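Local atomic coordinates of tetraacyldisaccharide 4'-kinase (Aquifex aeolicus, PDB entry 4EHX), a protein that transfers the gamma-phosphate of ATP to the 4'-position of a tetraacyldisaccharide 1-phosphate at the membrane interface, giving lipid IVA in lipid A biosynthesis. Residues N151-L155 / I177-D181; F208-S214 / V291-K297. All coordinates share one frame; numbering follows the deposited sequence.

Contacts 1 and 2 lie on opposite sides of the chain's centre, their own centres about 29 Å apart, and both are largely buried. In contact 1, strand 150-156 receives the loop that leads into strand 182-186, its parallel neighbour; that strand pairs in turn with strand 201-212, which supplies one half of contact 2. The chemistry follows the place in the fold. Contact 1 is a strand-to-loop joint in which the carboxylate of D181 and the amide of N151 do much of the polar bonding. Contact 2 is an antiparallel strand pair, tied by five backbone hydrogen bonds through a classic beta bulge and flanked by leucines and phenylalanines.

Contact 1: residues N151-L155 / I177-D181; sequences NILLL and IRRAD
N151 meets the 177-181 turn with its backbone and its side chain. Its CG stands anti to the backbone N (chi1 -157°), which carries the amide out to the turn, where ND2 donates to R179 O at 3.0 Å. That carbonyl lies close to the plane of the amide, but ND2 sits well above the carbonyl plane of R179 and so uses no lone pair. A water 2.9 Å from N151 ND2 accepts from it and also from R179 NE, lying at the edge of the guanidinium group. N151 OD1 is taken by R148, and R179 NH1 forms salt bridges with E172 and E176.

D181 grips the backbone of N151 twice. D181 OD2 accepts from N151 N at 2.7 Å, met on its anti side. In return D181 N donates to N151 O at 2.8 Å. Both bonds are bent to 149°.

Further along, contact is apolar. L153 CB touches A180 CB at 3.7 Å. With CG1 anti to the carbonyl carbon (chi1 -74°) and the chain extended beyond it, I177 lays CG1 against L153 CD2, the two side chains crossing at about a right angle, and brings CD1 to L155 CD1 at 3.7 Å.

Polar bonds thus fix the turn at one end of the strand segment and hydrocarbon packs the other, just where the chain enters strand 182-186, the parallel neighbour of strand 150-156.

Contact 2: residues F208-S214 / V291-K297; sequences FCCLLNS and VFALNFK
N295 O is gripped by two successive backbone amides: C209 N at 2.8 Å, in the carbonyl plane, and C210 N at 3.2 Å, slightly tilted from it. Two residues facing one define a classic beta bulge, and the register shifts by one between the F208-F296 and C210-N295 pairs. The return bond, from N295 N to C210 O, is short at 2.6 Å and bent at the hydrogen (135°). Beyond the bulge L212 and A293 form a regular hydrogen-bonded antiparallel pair: L212 N donates to A293 O at 2.8 Å, and A293 N donates back to L212 O at 2.9 Å.

C210, L212, A293 and N295 share one face of the strand pair. With CG anti to the backbone N (chi1 -164°), the amide of N295 rises from its strand alongside C210 and L212, ND2 lying 3.5 Å from C210 SG and also against L212 CD2. A glycerol molecule, probably from the crystallisation liquor, lies beside N295.

The side chains of F208 and F296 diverge from their non-hydrogen-bonded pair, yet their rings still meet: F208 presents its edge to the face of F296, the planes at 60° and the centroids 5.7 Å apart. F208 also meets F221 edge-to-face. L294 CD2 touches both L211 CD2 and F208 CE1, and helix 237-248 covers L294 and F296. Near the far end, N213 CB touches F292 CE2 at 3.7 Å, and a water links S214 N to V291 O where direct strand pairing has ended.

The chemistry implies a joint held mainly by backbone bonds: the bulge inserts an extra residue yet keeps both of its amides bonded, while L294 and F296 carry strand 291-300 against helix 237-248.

Contact 1: residues N151-L155 / I177-D181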
loop_
_atom_site.group_PDB
_atom_site.type_symbol
_atom_site.label_atom_id
_atom_site.label_comp_id
_atom_site.label_asym_id
_atom_site.label_seq_id
_atom_site.Cartn_x
_atom_site.Cartn_y
_atom_site.Cartn_z
ATOM N N ASN A 151 -2.645 14.721 5.748
ATOM C CA ASN A 151 -1.709 13.708 6.213
ATOM C C ASN A 151 -2.490 12.571 6.842
ATOM O O ASN A 151 -2.939 12.684 7.981
ATOM C CB ASN A 151 -0.748 14.326 7.244
ATOM C CG ASN A 151 0.544 13.560 7.348
ATOM O OD1 ASN A 151 0.884 12.788 6.457
ATOM N ND2 ASN A 151 1.278 13.768 8.433
ATOM N N ILE A 152 -2.674 11.490 6.096
ATOM C CA ILE A 152 -3.507 10.384 6.554
ATOM C C ILE A 152 -2.639 9.265 7.104
ATOM O O ILE A 152 -1.751 8.757 6.417
ATOM C CB ILE A 152 -4.379 9.831 5.430
ATOM C CG1 ILE A 152 -5.250 10.950 4.842
ATOM C CG2 ILE A 152 -5.259 8.681 5.975
ATOM C CD1 ILE A 152 -6.134 10.493 3.627
ATOM N N LEU A 153 -2.887 8.894 8.354
ATOM C CA LEU A 153 -2.104 7.853 8.999
ATOM C C LEU A 153 -2.976 6.654 9.280
ATOM O O LEU A 153 -4.027 6.773 9.919
ATOM C CB LEU A 153 -1.539 8.359 10.330
ATOM C CG LEU A 153 -0.732 7.314 11.117
ATOM C CD1 LEU A 153 0.563 6.971 10.395
ATOM C CD2 LEU A 153 -0.443 7.803 12.571
ATOM N N LEU A 154 -2.530 5.493 8.822
ATOM C CA LEU A 154 -3.233 4.240 9.107
ATOM C C LEU A 154 -2.627 3.621 10.342
ATOM O O LEU A 154 -1.397 3.574 10.478
ATOM C CB LEU A 154 -3.096 3.260 7.938
ATOM C CG LEU A 154 -4.112 3.417 6.798
ATOM C CD1 LEU A 154 -4.112 4.827 6.225
ATOM C CD2 LEU A 154 -3.795 2.393 5.699
ATOM N N LEU A 155 -3.492 3.137 11.226
ATOM C CA LEU A 155 -3.083 2.497 12.470
ATOM C C LEU A 155 -3.840 1.200 12.648
ATOM O O LEU A 155 -5.065 1.189 12.551
ATOM C CB LEU A 155 -3.447 3.381 13.661
ATOM C CG LEU A 155 -2.529 4.445 14.253
ATOM C CD1 LEU A 155 -3.218 4.952 15.509
ATOM C CD2 LEU A 155 -1.132 3.906 14.581
ATOM N N ILE A 177 2.065 10.004 16.085
ATOM C CA ILE A 177 0.664 10.051 15.681
ATOM C C ILE A 177 0.178 11.507 15.612
ATOM O O ILE A 177 -0.689 11.848 14.809
ATOM C CB ILE A 177 -0.215 9.203 16.630
ATOM C CG1 ILE A 177 0.015 7.718 16.335
ATOM C CG2 ILE A 177 -1.707 9.552 16.473
ATOM C CD1 ILE A 177 -0.556 6.774 17.391
ATOM N N ARG A 178 0.766 12.375 16.431
ATOM C CA ARG A 178 0.397 13.790 16.417
ATOM C C ARG A 178 0.520 14.486 15.050
ATOM O O ARG A 178 -0.143 15.500 14.811
ATOM C CB ARG A 178 1.187 14.574 17.481
ATOM C CG ARG A 178 2.679 14.731 17.193
ATOM C CD ARG A 178 3.378 15.333 18.421
ATOM N NE ARG A 178 4.827 15.416 18.252
ATOM C CZ ARG A 178 5.695 15.515 19.261
ATOM N NH1 ARG A 178 5.259 15.534 20.516
ATOM N NH2 ARG A 178 6.999 15.586 19.019
ATOM N N ARG A 179 1.374 13.970 14.166
ATOM C CA ARG A 179 1.532 14.577 12.829
ATOM C C ARG A 179 0.341 14.339 11.899
ATOM O O ARG A 179 0.180 15.051 10.910
ATOM C CB ARG A 179 2.803 14.102 12.121
ATOM C CG ARG A 179 4.077 14.292 12.915
ATOM C CD ARG A 179 5.284 14.396 11.988
ATOM N NE ARG A 179 5.460 13.271 11.050
ATOM C CZ ARG A 179 6.185 12.174 11.294
ATOM N NH1 ARG A 179 6.792 12.007 12.467
ATOM N NH2 ARG A 179 6.319 11.241 10.359
ATOM N N ALA A 180 -0.484 13.342 12.206
ATOM C CA ALA A 180 -1.627 13.021 11.359
ATOM C C ALA A 180 -2.692 14.112 11.342
ATOM O O ALA A 180 -2.984 14.712 12.368
ATOM C CB ALA A 180 -2.260 11.681 11.785
ATOM N N ASP A 181 -3.284 14.348 10.170
ATOM C CA ASP A 181 -4.497 15.153 10.084
ATOM C C ASP A 181 -5.721 14.284 10.270
ATOM O O ASP A 181 -6.778 14.754 10.694
ATOM C CB ASP A 181 -4.595 15.840 8.726
ATOM C CG ASP A 181 -3.515 16.858 8.520
ATOM O OD1 ASP A 181 -3.275 17.672 9.445
ATOM O OD2 ASP A 181 -2.915 16.846 7.429
HETATM O O HOH W 1 4.118 13.221 8.556
#

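Contact 2: residues F208-S214 / V291-K297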
loop_
_atom_site.group_PDB
_atom_site.type_symbol
_atom_site.label_atom_id
_atom_site.label_comp_id
_atom_site.label_asym_id
_atom_site.label_seq_id
_atom_site.Cartn_x
_atom_site.Cartn_y
_atom_site.Cartn_z
ATOM N N PHE A 208 -14.333 -9.248 1.294
ATOM C CA PHE A 208 -14.099 -9.965 0.043
ATOM C C PHE A 208 -15.114 -9.564 -1.013
ATOM O O PHE A 208 -16.319 -9.651 -0.790
ATOM C CB PHE A 208 -14.160 -11.480 0.272
ATOM C CG PHE A 208 -13.938 -12.295 -0.980
ATOM C CD1 PHE A 208 -12.786 -12.129 -1.736
ATOM C CD2 PHE A 208 -14.874 -13.230 -1.394
ATOM C CE1 PHE A 208 -12.573 -12.876 -2.885
ATOM C CE2 PHE A 208 -14.665 -13.979 -2.540
ATOM C CZ PHE A 208 -13.515 -13.803 -3.285
ATOM N N CYS A 209 -14.619 -9.138 -2.169
ATOM C CA CYS A 209 -15.472 -8.671 -3.255
ATOM C C CYS A 209 -15.603 -9.687 -4.382
ATOM O O CYS A 209 -16.705 -10.133 -4.722
ATOM C CB CYS A 209 -14.907 -7.370 -3.830
ATOM S SG CYS A 209 -15.946 -6.658 -5.133
ATOM N N CYS A 210 -14.463 -10.051 -4.960
ATOM C CA CYS A 210 -14.439 -10.813 -6.199
ATOM C C CYS A 210 -12.993 -11.162 -6.500
ATOM O O CYS A 210 -12.121 -11.004 -5.647
ATOM C CB CYS A 210 -14.929 -9.926 -7.338
ATOM S SG CYS A 210 -13.980 -8.405 -7.443
ATOM N N LEU A 211 -12.741 -11.629 -7.719
ATOM C CA LEU A 211 -11.384 -11.974 -8.135
ATOM C C LEU A 211 -10.739 -10.933 -9.046
ATOM O O LEU A 211 -11.425 -10.130 -9.684
ATOM C CB LEU A 211 -11.424 -13.322 -8.863
ATOM C CG LEU A 211 -12.020 -14.520 -8.134
ATOM C CD1 LEU A 211 -12.089 -15.739 -9.070
ATOM C CD2 LEU A 211 -11.213 -14.836 -6.874
ATOM N N LEU A 212 -9.412 -10.939 -9.087
ATOM C CA LEU A 212 -8.682 -10.225 -10.121
ATOM C C LEU A 212 -8.116 -11.266 -11.075
ATOM O O LEU A 212 -7.469 -12.218 -10.625
ATOM C CB LEU A 212 -7.531 -9.436 -9.506
ATOM C CG LEU A 212 -7.949 -8.227 -8.672
ATOM C CD1 LEU A 212 -6.741 -7.594 -8.010
ATOM C CD2 LEU A 212 -8.666 -7.230 -9.559
ATOM N N ASN A 213 -8.352 -11.105 -12.374
ATOM C CA ASN A 213 -7.704 -11.985 -13.340
ATOM C C ASN A 213 -6.270 -11.517 -13.616
ATOM O O ASN A 213 -5.788 -10.581 -12.978
ATOM C CB ASN A 213 -8.536 -12.180 -14.619
ATOM C CG ASN A 213 -8.661 -10.912 -15.456
ATOM O OD1 ASN A 213 -7.876 -9.980 -15.315
ATOM N ND2 ASN A 213 -9.640 -10.894 -16.355
ATOM N N SER A 214 -5.582 -12.186 -14.533
ATOM C CA SER A 214 -4.172 -11.883 -14.782
ATOM C C SER A 214 -3.978 -10.560 -15.533
ATOM O O SER A 214 -2.871 -10.027 -15.574
ATOM C CB SER A 214 -3.490 -13.035 -15.524
ATOM O OG SER A 214 -4.113 -13.273 -16.768
ATOM N N VAL A 291 -5.201 -17.923 -13.902
ATOM C CA VAL A 291 -4.571 -17.554 -12.630
ATOM C C VAL A 291 -5.187 -16.263 -12.102
ATOM O O VAL A 291 -5.248 -15.276 -12.829
ATOM C CB VAL A 291 -3.064 -17.345 -12.817
ATOM C CG1 VAL A 291 -2.401 -16.952 -11.508
ATOM C CG2 VAL A 291 -2.421 -18.603 -13.411
ATOM N N PHE A 292 -5.633 -16.280 -10.843
ATOM C CA PHE A 292 -6.385 -15.174 -10.249
ATOM C C PHE A 292 -5.876 -14.817 -8.855
ATOM O O PHE A 292 -5.199 -15.617 -8.204
ATOM C CB PHE A 292 -7.868 -15.558 -10.131
ATOM C CG PHE A 292 -8.490 -15.982 -11.431
ATOM C CD1 PHE A 292 -8.373 -17.289 -11.876
ATOM C CD2 PHE A 292 -9.183 -15.072 -12.211
ATOM C CE1 PHE A 292 -8.932 -17.677 -13.081
ATOM C CE2 PHE A 292 -9.752 -15.457 -13.415
ATOM C CZ PHE A 292 -9.620 -16.760 -13.852
ATOM N N ALA A 293 -6.222 -13.613 -8.402
ATOM C CA ALA A 293 -5.985 -13.190 -7.024
ATOM C C ALA A 293 -7.319 -12.820 -6.375
ATOM O O ALA A 293 -8.312 -12.610 -7.060
ATOM C CB ALA A 293 -5.006 -12.001 -6.975
ATOM N N LEU A 294 -7.347 -12.761 -5.051
ATOM C CA LEU A 294 -8.548 -12.343 -4.361
ATOM C C LEU A 294 -8.636 -10.816 -4.373
ATOM O O LEU A 294 -7.622 -10.117 -4.298
ATOM C CB LEU A 294 -8.544 -12.863 -2.930
ATOM C CG LEU A 294 -8.304 -14.365 -2.754
ATOM C CD1 LEU A 294 -8.240 -14.728 -1.273
ATOM C CD2 LEU A 294 -9.380 -15.167 -3.460
ATOM N N ASN A 295 -9.852 -10.299 -4.477
ATOM C CA ASN A 295 -10.048 -8.857 -4.477
ATOM C C ASN A 295 -10.928 -8.448 -3.311
ATOM O O ASN A 295 -12.056 -8.923 -3.168
ATOM C CB ASN A 295 -10.659 -8.399 -5.805
ATOM C CG ASN A 295 -10.522 -6.899 -6.028
ATOM O OD1 ASN A 295 -9.837 -6.201 -5.278
ATOM N ND2 ASN A 295 -11.159 -6.403 -7.076
ATOM N N PHE A 296 -10.388 -7.585 -2.464
ATOM C CA PHE A 296 -11.120 -7.044 -1.334
ATOM C C PHE A 296 -11.450 -5.579 -1.588
ATOM O O PHE A 296 -10.763 -4.906 -2.353
ATOM C CB PHE A 296 -10.290 -7.198 -0.061
ATOM C CG PHE A 296 -10.154 -8.615 0.389
ATOM C CD1 PHE A 296 -9.271 -9.473 -0.243
ATOM C CD2 PHE A 296 -10.924 -9.102 1.434
ATOM C CE1 PHE A 296 -9.153 -10.790 0.168
ATOM C CE2 PHE A 296 -10.810 -10.410 1.849
ATOM C CZ PHE A 296 -9.924 -11.260 1.210
ATOM N N LYS A 297 -12.520 -5.095 -0.968
ATOM C CA LYS A 297 -12.896 -3.696 -1.097
ATOM C C LYS A 297 -12.850 -3.065 0.279
ATOM O O LYS A 297 -13.109 -3.740 1.276
ATOM C CB LYS A 297 -14.293 -3.556 -1.712
ATOM C CG LYS A 297 -14.357 -3.893 -3.201
ATOM C CD LYS A 297 -13.486 -2.946 -4.018
ATOM C CE LYS A 297 -13.391 -3.380 -5.473
ATOM N NZ LYS A 297 -14.710 -3.387 -6.156
HETATM O O HOH W 2 -6.561 -14.789 -15.155
#